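Local coordinates for protein argininosuccinate lyase (Chelativorans sp., PDB 6RXA) that acts as a C-N lyase of the aspartase/fumarase superfamily (EDDS lyase) and probably splits argininosuccinate into fumarate and L-arginine, at residues S70-V75 with A93-T98; E240-N245 with G304-I309; Y267-L272 with E354-Y359. The protein carries 2 engineered substitutions. All blocks are in the same frame, centred on the assembly; numbering follows the deposited sequence.

Contact 1: residues S70-V75 with A93-T98; sequences SGLAQV and AALKRT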
loop_
_atom_site.group_PDB
_atom_site.type_symbol
_atom_site.label_atom_id
_atom_site.label_comp_id
_atom_site.label_asym_id
_atom_site.label_seq_id
_atom_site.Cartn_x
_atom_site.Cartn_y
_atom_site.Cartn_z
ATOM N N SER A 70 2.096 -32.986 -33.050
ATOM C CA SER A 70 3.487 -33.425 -33.111
ATOM C C SER A 70 4.435 -32.230 -33.168
ATOM O O SER A 70 5.508 -32.249 -32.557
ATOM C CB SER A 70 3.702 -34.341 -34.315
ATOM O OG SER A 70 3.102 -35.601 -34.096
ATOM N N GLY A 71 4.049 -31.173 -33.888
ATOM C CA GLY A 71 4.875 -29.977 -33.923
ATOM C C GLY A 71 5.000 -29.297 -32.574
ATOM O O GLY A 71 6.062 -28.762 -32.234
ATOM N N LEU A 72 3.917 -29.282 -31.786
ATOM C CA LEU A 72 3.984 -28.684 -30.456
ATOM C C LEU A 72 5.068 -29.348 -29.613
ATOM O O LEU A 72 5.814 -28.668 -28.898
ATOM C CB LEU A 72 2.636 -28.779 -29.738
ATOM C CG LEU A 72 1.460 -28.040 -30.361
ATOM C CD1 LEU A 72 0.197 -28.381 -29.561
ATOM C CD2 LEU A 72 1.689 -26.551 -30.393
ATOM N N ALA A 73 5.178 -30.676 -29.692
ATOM C CA ALA A 73 6.220 -31.368 -28.942
ATOM C C ALA A 73 7.603 -30.915 -29.391
ATOM O O ALA A 73 8.500 -30.722 -28.563
ATOM C CB ALA A 73 6.054 -32.875 -29.120
ATOM N N GLN A 74 7.792 -30.722 -30.696
ATOM C CA GLN A 74 9.090 -30.274 -31.192
ATOM C C GLN A 74 9.404 -28.854 -30.726
ATOM O O GLN A 74 10.525 -28.573 -30.292
ATOM C CB GLN A 74 9.128 -30.356 -32.718
ATOM C CG GLN A 74 8.946 -31.758 -33.287
ATOM C CD GLN A 74 8.877 -31.743 -34.808
ATOM O OE1 GLN A 74 9.857 -31.418 -35.475
ATOM N NE2 GLN A 74 7.713 -32.075 -35.358
ATOM N N VAL A 75 8.433 -27.938 -30.797
ATOM C CA VAL A 75 8.715 -26.561 -30.398
ATOM C C VAL A 75 8.906 -26.463 -28.888
ATOM O O VAL A 75 9.750 -25.700 -28.404
ATOM C CB VAL A 75 7.642 -25.594 -30.925
ATOM C CG1 VAL A 75 7.991 -24.176 -30.546
ATOM C CG2 VAL A 75 7.533 -25.696 -32.444
ATOM N N ALA A 93 5.266 -18.874 -34.564
ATOM C CA ALA A 93 6.121 -18.738 -35.740
ATOM C C ALA A 93 7.131 -19.873 -35.818
ATOM O O ALA A 93 7.414 -20.388 -36.908
ATOM C CB ALA A 93 6.806 -17.374 -35.743
ATOM N N ALA A 94 7.682 -20.289 -34.675
ATOM C CA ALA A 94 8.531 -21.468 -34.655
ATOM C C ALA A 94 7.751 -22.711 -35.072
ATOM O O ALA A 94 8.281 -23.576 -35.769
ATOM C CB ALA A 94 9.142 -21.656 -33.266
ATOM N N LEU A 95 6.490 -22.823 -34.645
ATOM C CA LEU A 95 5.672 -23.949 -35.082
ATOM C C LEU A 95 5.487 -23.934 -36.601
ATOM O O LEU A 95 5.606 -24.974 -37.254
ATOM C CB LEU A 95 4.325 -23.931 -34.361
ATOM C CG LEU A 95 3.452 -25.169 -34.587
ATOM C CD1 LEU A 95 4.034 -26.420 -33.945
ATOM C CD2 LEU A 95 2.060 -24.879 -34.045
ATOM N N LYS A 96 5.217 -22.760 -37.179
ATOM C CA LYS A 96 5.087 -22.645 -38.631
ATOM C C LYS A 96 6.375 -23.044 -39.332
ATOM O O LYS A 96 6.340 -23.715 -40.369
ATOM C CB LYS A 96 4.706 -21.206 -38.981
ATOM C CG LYS A 96 4.613 -20.874 -40.466
ATOM C CD LYS A 96 4.197 -19.399 -40.663
ATOM C CE LYS A 96 5.320 -18.432 -40.284
ATOM N NZ LYS A 96 4.820 -17.055 -39.978
ATOM N N ARG A 97 7.529 -22.632 -38.792
ATOM C CA ARG A 97 8.793 -23.036 -39.407
ATOM C C ARG A 97 9.005 -24.541 -39.300
ATOM O O ARG A 97 9.682 -25.134 -40.148
ATOM C CB ARG A 97 9.972 -22.288 -38.791
ATOM C CG ARG A 97 9.992 -20.811 -39.145
ATOM C CD ARG A 97 11.280 -20.144 -38.692
ATOM N NE ARG A 97 11.404 -20.086 -37.233
ATOM C CZ ARG A 97 10.941 -19.085 -36.486
ATOM N NH1 ARG A 97 10.302 -18.067 -37.047
ATOM N NH2 ARG A 97 11.104 -19.116 -35.177
ATOM N N THR A 98 8.401 -25.173 -38.284
ATOM C CA THR A 98 8.618 -26.596 -38.031
ATOM C C THR A 98 7.690 -27.476 -38.864
ATOM O O THR A 98 8.136 -28.499 -39.403
ATOM C CB THR A 98 8.436 -26.872 -36.534
ATOM O OG1 THR A 98 9.398 -26.110 -35.788
ATOM C CG2 THR A 98 8.624 -28.356 -36.218
#

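Contact 2: residues E240-N245 with G304-I309; sequences EHAFVN and GPLVGI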
loop_
_atom_site.group_PDB
_atom_site.type_symbol
_atom_site.label_atom_id
_atom_site.label_comp_id
_atom_site.label_asym_id
_atom_site.label_seq_id
_atom_site.Cartn_x
_atom_site.Cartn_y
_atom_site.Cartn_z
ATOM N N GLU A 240 -7.066 -11.326 -5.171
ATOM C CA GLU A 240 -7.449 -12.111 -4.005
ATOM C C GLU A 240 -6.345 -13.076 -3.589
ATOM O O GLU A 240 -6.099 -13.258 -2.392
ATOM C CB GLU A 240 -8.762 -12.847 -4.258
ATOM C CG GLU A 240 -9.288 -13.580 -3.051
ATOM C CD GLU A 240 -10.566 -14.348 -3.324
ATOM O OE1 GLU A 240 -11.166 -14.186 -4.394
ATOM O OE2 GLU A 240 -10.976 -15.125 -2.450
ATOM N N HIS A 241 -5.662 -13.688 -4.553
ATOM C CA HIS A 241 -4.522 -14.549 -4.234
ATOM C C HIS A 241 -3.431 -13.757 -3.515
ATOM O O HIS A 241 -2.899 -14.195 -2.483
ATOM C CB HIS A 241 -4.033 -15.180 -5.539
ATOM C CG HIS A 241 -3.123 -16.345 -5.354
ATOM N ND1 HIS A 241 -2.911 -17.276 -6.349
ATOM C CD2 HIS A 241 -2.356 -16.727 -4.306
ATOM C CE1 HIS A 241 -2.055 -18.186 -5.917
ATOM N NE2 HIS A 241 -1.701 -17.875 -4.682
ATOM N N ALA A 242 -3.128 -12.560 -4.007
ATOM C CA ALA A 242 -2.162 -11.700 -3.336
ATOM C C ALA A 242 -2.619 -11.348 -1.925
ATOM O O ALA A 242 -1.803 -11.315 -0.986
ATOM C CB ALA A 242 -1.926 -10.434 -4.159
ATOM N N PHE A 243 -3.915 -11.083 -1.745
ATOM C CA PHE A 243 -4.399 -10.746 -0.416
ATOM C C PHE A 243 -4.286 -11.920 0.555
ATOM O O PHE A 243 -3.845 -11.748 1.702
ATOM C CB PHE A 243 -5.848 -10.278 -0.418
ATOM C CG PHE A 243 -6.400 -10.220 0.966
ATOM C CD1 PHE A 243 -5.968 -9.232 1.852
ATOM C CD2 PHE A 243 -7.276 -11.176 1.423
ATOM C CE1 PHE A 243 -6.419 -9.196 3.139
ATOM C CE2 PHE A 243 -7.740 -11.137 2.726
ATOM C CZ PHE A 243 -7.295 -10.150 3.590
ATOM N N VAL A 244 -4.755 -13.112 0.160
ATOM C CA VAL A 244 -4.716 -14.213 1.118
ATOM C C VAL A 244 -3.266 -14.489 1.512
ATOM O O VAL A 244 -2.957 -14.725 2.688
ATOM C CB VAL A 244 -5.450 -15.470 0.617
ATOM C CG1 VAL A 244 -5.453 -16.522 1.735
ATOM C CG2 VAL A 244 -6.870 -15.134 0.210
ATOM N N ASN A 245 -2.348 -14.413 0.542
ATOM C CA ASN A 245 -0.931 -14.553 0.869
ATOM C C ASN A 245 -0.518 -13.520 1.913
ATOM O O ASN A 245 0.176 -13.840 2.887
ATOM C CB ASN A 245 -0.072 -14.379 -0.381
ATOM C CG ASN A 245 -0.105 -15.563 -1.325
ATOM O OD1 ASN A 245 -0.799 -16.567 -1.111
ATOM N ND2 ASN A 245 0.660 -15.438 -2.411
ATOM N N GLY A 304 3.489 -5.903 -1.264
ATOM C CA GLY A 304 3.813 -5.197 -2.475
ATOM C C GLY A 304 2.978 -5.632 -3.658
ATOM O O GLY A 304 2.357 -4.806 -4.329
ATOM N N PRO A 305 2.959 -6.937 -3.962
ATOM C CA PRO A 305 2.086 -7.389 -5.063
ATOM C C PRO A 305 0.635 -7.018 -4.841
ATOM O O PRO A 305 -0.049 -6.616 -5.791
ATOM C CB PRO A 305 2.303 -8.908 -5.087
ATOM C CG PRO A 305 3.698 -9.085 -4.525
ATOM C CD PRO A 305 3.774 -8.039 -3.417
ATOM N N LEU A 306 0.145 -7.149 -3.612
ATOM C CA LEU A 306 -1.244 -6.808 -3.320
ATOM C C LEU A 306 -1.560 -5.374 -3.737
ATOM O O LEU A 306 -2.551 -5.116 -4.432
ATOM C CB LEU A 306 -1.517 -7.010 -1.832
ATOM C CG LEU A 306 -2.892 -6.577 -1.312
ATOM C CD1 LEU A 306 -3.992 -7.304 -2.054
ATOM C CD2 LEU A 306 -2.959 -6.796 0.191
ATOM N N VAL A 307 -0.710 -4.426 -3.340
ATOM C CA VAL A 307 -0.934 -3.020 -3.675
ATOM C C VAL A 307 -0.766 -2.762 -5.167
ATOM O O VAL A 307 -1.560 -2.042 -5.774
ATOM C CB VAL A 307 -0.031 -2.126 -2.810
ATOM C CG1 VAL A 307 -0.068 -0.684 -3.289
ATOM C CG2 VAL A 307 -0.450 -2.233 -1.345
ATOM N N GLY A 308 0.269 -3.321 -5.789
ATOM C CA GLY A 308 0.456 -3.096 -7.214
ATOM C C GLY A 308 -0.702 -3.617 -8.043
ATOM O O GLY A 308 -1.144 -2.963 -8.989
ATOM N N ILE A 309 -1.185 -4.818 -7.714
ATOM C CA ILE A 309 -2.291 -5.405 -8.457
ATOM C C ILE A 309 -3.536 -4.542 -8.315
ATOM O O ILE A 309 -4.170 -4.168 -9.307
ATOM C CB ILE A 309 -2.541 -6.853 -7.995
ATOM C CG1 ILE A 309 -1.378 -7.763 -8.364
ATOM C CG2 ILE A 309 -3.812 -7.378 -8.634
ATOM C CD1 ILE A 309 -1.318 -9.051 -7.540
#

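Contact 3: residues Y267-L272 with E354-Y359; sequences YQVAEL and ERMRQY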
loop_
_atom_site.group_PDB
_atom_site.type_symbol
_atom_site.label_atom_id
_atom_site.label_comp_id
_atom_site.label_asym_id
_atom_site.label_seq_id
_atom_site.Cartn_x
_atom_site.Cartn_y
_atom_site.Cartn_z
ATOM N N TYR A 267 14.173 -12.408 27.851
ATOM C CA TYR A 267 13.095 -13.327 28.189
ATOM C C TYR A 267 13.657 -14.719 28.452
ATOM O O TYR A 267 13.379 -15.331 29.487
ATOM C CB TYR A 267 12.094 -13.478 27.054
ATOM C CG TYR A 267 11.068 -12.394 26.756
ATOM C CD1 TYR A 267 11.430 -11.056 26.585
ATOM C CD2 TYR A 267 9.736 -12.735 26.534
ATOM C CE1 TYR A 267 10.497 -10.099 26.239
ATOM C CE2 TYR A 267 8.797 -11.774 26.188
ATOM C CZ TYR A 267 9.187 -10.463 26.032
ATOM O OH TYR A 267 8.276 -9.509 25.652
ATOM N N GLN A 268 14.424 -15.239 27.485
ATOM C CA GLN A 268 15.044 -16.562 27.534
ATOM C C GLN A 268 14.067 -17.654 27.965
ATOM O O GLN A 268 14.414 -18.570 28.717
ATOM C CB GLN A 268 16.352 -16.579 28.331
ATOM C CG GLN A 268 16.348 -15.868 29.647
ATOM C CD GLN A 268 17.715 -15.911 30.308
ATOM O OE1 GLN A 268 18.654 -16.516 29.785
ATOM N NE2 GLN A 268 17.835 -15.263 31.458
ATOM N N VAL A 269 12.851 -17.610 27.420
ATOM C CA VAL A 269 11.898 -18.687 27.679
ATOM C C VAL A 269 11.803 -19.694 26.540
ATOM O O VAL A 269 11.141 -20.729 26.704
ATOM C CB VAL A 269 10.495 -18.176 28.063
ATOM C CG1 VAL A 269 10.563 -17.433 29.399
ATOM C CG2 VAL A 269 9.952 -17.324 26.951
ATOM N N ALA A 270 12.437 -19.432 25.401
ATOM C CA ALA A 270 12.561 -20.433 24.362
ATOM C C ALA A 270 13.884 -20.198 23.652
ATOM O O ALA A 270 14.461 -19.108 23.708
ATOM C CB ALA A 270 11.420 -20.391 23.342
ATOM N N GLU A 271 14.358 -21.243 22.988
ATOM C CA GLU A 271 15.579 -21.168 22.200
ATOM C C GLU A 271 15.338 -21.827 20.852
ATOM O O GLU A 271 14.772 -22.925 20.790
ATOM C CB GLU A 271 16.730 -21.868 22.927
ATOM C CG GLU A 271 18.085 -21.623 22.273
ATOM C CD GLU A 271 19.268 -22.145 23.088
ATOM O OE1 GLU A 271 20.370 -22.230 22.514
ATOM O OE2 GLU A 271 19.109 -22.456 24.291
ATOM N N LEU A 272 15.761 -21.163 19.783
ATOM C CA LEU A 272 15.702 -21.781 18.474
ATOM C C LEU A 272 16.654 -22.964 18.414
ATOM O O LEU A 272 17.743 -22.946 18.994
ATOM C CB LEU A 272 16.145 -20.779 17.419
ATOM C CG LEU A 272 15.189 -19.628 17.152
ATOM C CD1 LEU A 272 15.844 -18.598 16.229
ATOM C CD2 LEU A 272 13.875 -20.115 16.536
ATOM N N GLU A 354 11.408 -24.515 32.785
ATOM C CA GLU A 354 11.605 -24.015 34.143
ATOM C C GLU A 354 11.479 -22.498 34.190
ATOM O O GLU A 354 10.847 -21.951 35.104
ATOM C CB GLU A 354 12.971 -24.450 34.681
ATOM C CG GLU A 354 13.059 -25.897 35.130
ATOM C CD GLU A 354 14.273 -26.157 36.014
ATOM O OE1 GLU A 354 14.756 -25.205 36.665
ATOM O OE2 GLU A 354 14.744 -27.313 36.058
ATOM N N ARG A 355 12.080 -21.801 33.231
ATOM C CA ARG A 355 11.990 -20.344 33.225
ATOM C C ARG A 355 10.564 -19.891 32.934
ATOM O O ARG A 355 10.085 -18.920 33.532
ATOM C CB ARG A 355 12.989 -19.775 32.220
ATOM C CG ARG A 355 13.081 -18.268 32.149
ATOM C CD ARG A 355 14.001 -17.622 33.180
ATOM N NE ARG A 355 15.410 -18.055 33.268
ATOM C CZ ARG A 355 16.207 -18.499 32.289
ATOM N NH1 ARG A 355 15.788 -18.668 31.042
ATOM N NH2 ARG A 355 17.461 -18.810 32.594
ATOM N N MET A 356 9.869 -20.575 32.026
ATOM C CA MET A 356 8.472 -20.251 31.760
ATOM C C MET A 356 7.645 -20.332 33.039
ATOM O O MET A 356 6.875 -19.419 33.352
ATOM C CB MET A 356 7.905 -21.224 30.728
ATOM C CG MET A 356 8.323 -20.963 29.288
ATOM S SD MET A 356 7.683 -22.255 28.206
ATOM C CE MET A 356 7.978 -21.532 26.596
ATOM N N ARG A 357 7.804 -21.422 33.788
ATOM C CA ARG A 357 7.081 -21.571 35.049
ATOM C C ARG A 357 7.500 -20.501 36.047
ATOM O O ARG A 357 6.655 -19.946 36.768
ATOM C CB ARG A 357 7.343 -22.961 35.623
ATOM C CG ARG A 357 6.527 -23.297 36.862
ATOM C CD ARG A 357 6.927 -24.694 37.398
ATOM N NE ARG A 357 7.336 -25.620 36.331
ATOM C CZ ARG A 357 8.577 -26.085 36.147
ATOM N NH1 ARG A 357 8.830 -26.912 35.139
ATOM N NH2 ARG A 357 9.564 -25.741 36.967
ATOM N N GLN A 358 8.799 -20.194 36.114
ATOM C CA GLN A 358 9.271 -19.185 37.057
ATOM C C GLN A 358 8.586 -17.845 36.817
ATOM O O GLN A 358 8.076 -17.217 37.749
ATOM C CB GLN A 358 10.785 -19.016 36.937
ATOM C CG GLN A 358 11.354 -17.947 37.844
ATOM C CD GLN A 358 12.856 -17.793 37.710
ATOM O OE1 GLN A 358 13.479 -18.373 36.818
ATOM N NE2 GLN A 358 13.448 -17.008 38.601
ATOM N N TYR A 359 8.590 -17.371 35.572
ATOM C CA TYR A 359 7.917 -16.115 35.278
ATOM C C TYR A 359 6.446 -16.185 35.674
ATOM O O TYR A 359 5.917 -15.261 36.301
ATOM C CB TYR A 359 8.029 -15.785 33.798
ATOM C CG TYR A 359 9.397 -15.371 33.326
ATOM C CD1 TYR A 359 10.431 -15.108 34.211
ATOM C CD2 TYR A 359 9.658 -15.256 31.982
ATOM C CE1 TYR A 359 11.689 -14.720 33.749
ATOM C CE2 TYR A 359 10.893 -14.859 31.522
ATOM C CZ TYR A 359 11.903 -14.601 32.387
ATOM O OH TYR A 359 13.145 -14.220 31.904
#

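Contact 1: residues S70-V75 with A93-T98
Leu95 and Val75 carry the apolar part of this helix-helix contact. Leu95 reaches over the bare backbone at Gly71: its CD1 sits 3.3 Å from Gly71 C, a tight approach possible because no side chain stands there. The other methyl, CD2, meets Leu72 CD2 at 4.0 Å. Val75 answers from the opposite helix with both branches. CG1 lies anti to its backbone N (chi1 -178°) and touches Ala94 CB at 3.9 Å, while CG2 turns to the backbone of the next residue, 3.7 Å from Leu95 CA.

Polar groups enter where Gln74 meets Thr98, at the more exposed part of the contact. The Thr98 methyl CG2 rests against the end of the glutamine, 3.4 Å from Gln74 OE1, a van der Waals touch of the amide oxygen on a methyl. The Thr98 hydroxyl turns to its own helix, and OG1 donates to Ala94 O, four residues earlier, at 2.8 Å, with a C=O...donor angle of 145°. An alanine here would probably leave Ala94 O without this extra donor and open a gap beside the Gln74 amide.

The two segment axes come within 9.4 Å and run at 116° to each other. Met106 from a loop packs on both Leu72 and Leu95, and Tyr91 lies on Leu72 and Val75. With no hydrogen bond or salt bridge between the segments, helices 62-79 and 88-99 are held together here by shape and apolar burial, and the one side-chain hydrogen bond at the interface probably fixes the rotation of the Thr98 side chain.

Contact 2: residues E240-N245 with G304-I309
Leu306 sends CG anti to its backbone N (chi1 174°), and from there CD1 reaches the backbone of Phe243; Ile309 sets CG1 beside its own N (chi1 -67°), with CD1 reaching across to Ala242. Phe243 also has CG anti to the backbone N; the end of its side chain leads away from helix 303-314, and it is CB that meets Leu306 CD1.

Ala242 is the small residue on which the contact turns. Its CB points toward the other helix and lies 3.7 Å from Ile309 CD1 and 3.8 Å from Leu306 CA. The backbones come correspondingly close, with Ala242 CA 5.0 Å from Leu306 CA. Beside it, Leu306 CD1 settles against the start of the next residue, 3.8 Å from Phe243 N and 3.9 Å from Phe243 CB, while Leu306 CD2 stands at the edge of the phenyl ring, near its plane. All of these are van der Waals contacts; no polar bond joins the segments, whose axes approach to 8.4 Å and run at 150°, close to antiparallel.

The surroundings show a position deep in the tetramer. The Phe243 ring stacks on Phe243 of the third subunit, and Leu306 packs on Leu310 of that same subunit. Val307, on another side of its helix, meets Val307 of the third and fourth subunits. Helix 236-262 lies with helix 168-193 on one flank, through Val244 on Tyr186 and His241 on Ile193, and with helix 303-314 on another, as part of the central helical bundle of the aspartase/fumarase fold.

Contact 3: residues Y267-L272 with E354-Y359
The turn formed by Tyr267, Gln268 and Val269, between helix 236-262 and strand 270-271, rests on Arg355, Met356 and Tyr359 of helix 353-362. Tyr359 OH donates to Tyr267 O at 2.7 Å, arriving 31° out of the carbonyl plane. Gln268 lays its amide over one face of the Arg355 guanidinium, the two planes only 17° apart and Gln268 CD 3.6 Å from Arg355 CZ. The arginine chain is bent at chi2 and chi3, which turn CD and NE out of the extended course, and Gln268 O lies at the guanidinium edge, in plane, 2.7 Å from Arg355 NH1.

Val269 touches both Tyr359 and Met356. Its CG1 comes obliquely to the Tyr359 ring, 3.4 Å from CE2, while its CB meets Met356 CG at 3.7 Å. The extended methionine carries its methyl on to the backbone, with Met356 CE 3.3 Å from Val269 O.

Tyr359 also packs on Glu266 of the fourth subunit. Backbone bonds link Val269 to Trp262, ending helix 236-262, and to Asn352, just before helix 353-362. Strands 270-271 and 350-351 pair antiparallel beside the turn: a short two-stranded sheet whose second strand leads into the helix that packs against the approach to the first.

Overall arrangement
From the N terminus, contact 1 comes first and is local: 17 residues, about half of them helical, separate its segments on helices 62-79 and 88-99, and it is complete before the others begin. Contacts 2 and 3 cross. Helix 236-262 opens contact 2, the turn that follows it opens contact 3, helix 303-314 then closes contact 2, and helix 353-362 closes contact 3. Helix 236-262 thus leads from the core of the bundle to the turn near strand 270-271. The centres of contacts 1 and 3 are about 64 Å apart, on opposite sides of the chain's centre; the centre of contact 2, which ties together helices of the tetramer's core, lies about 36 Å from that of contact 1 and about 37 Å from that of contact 3.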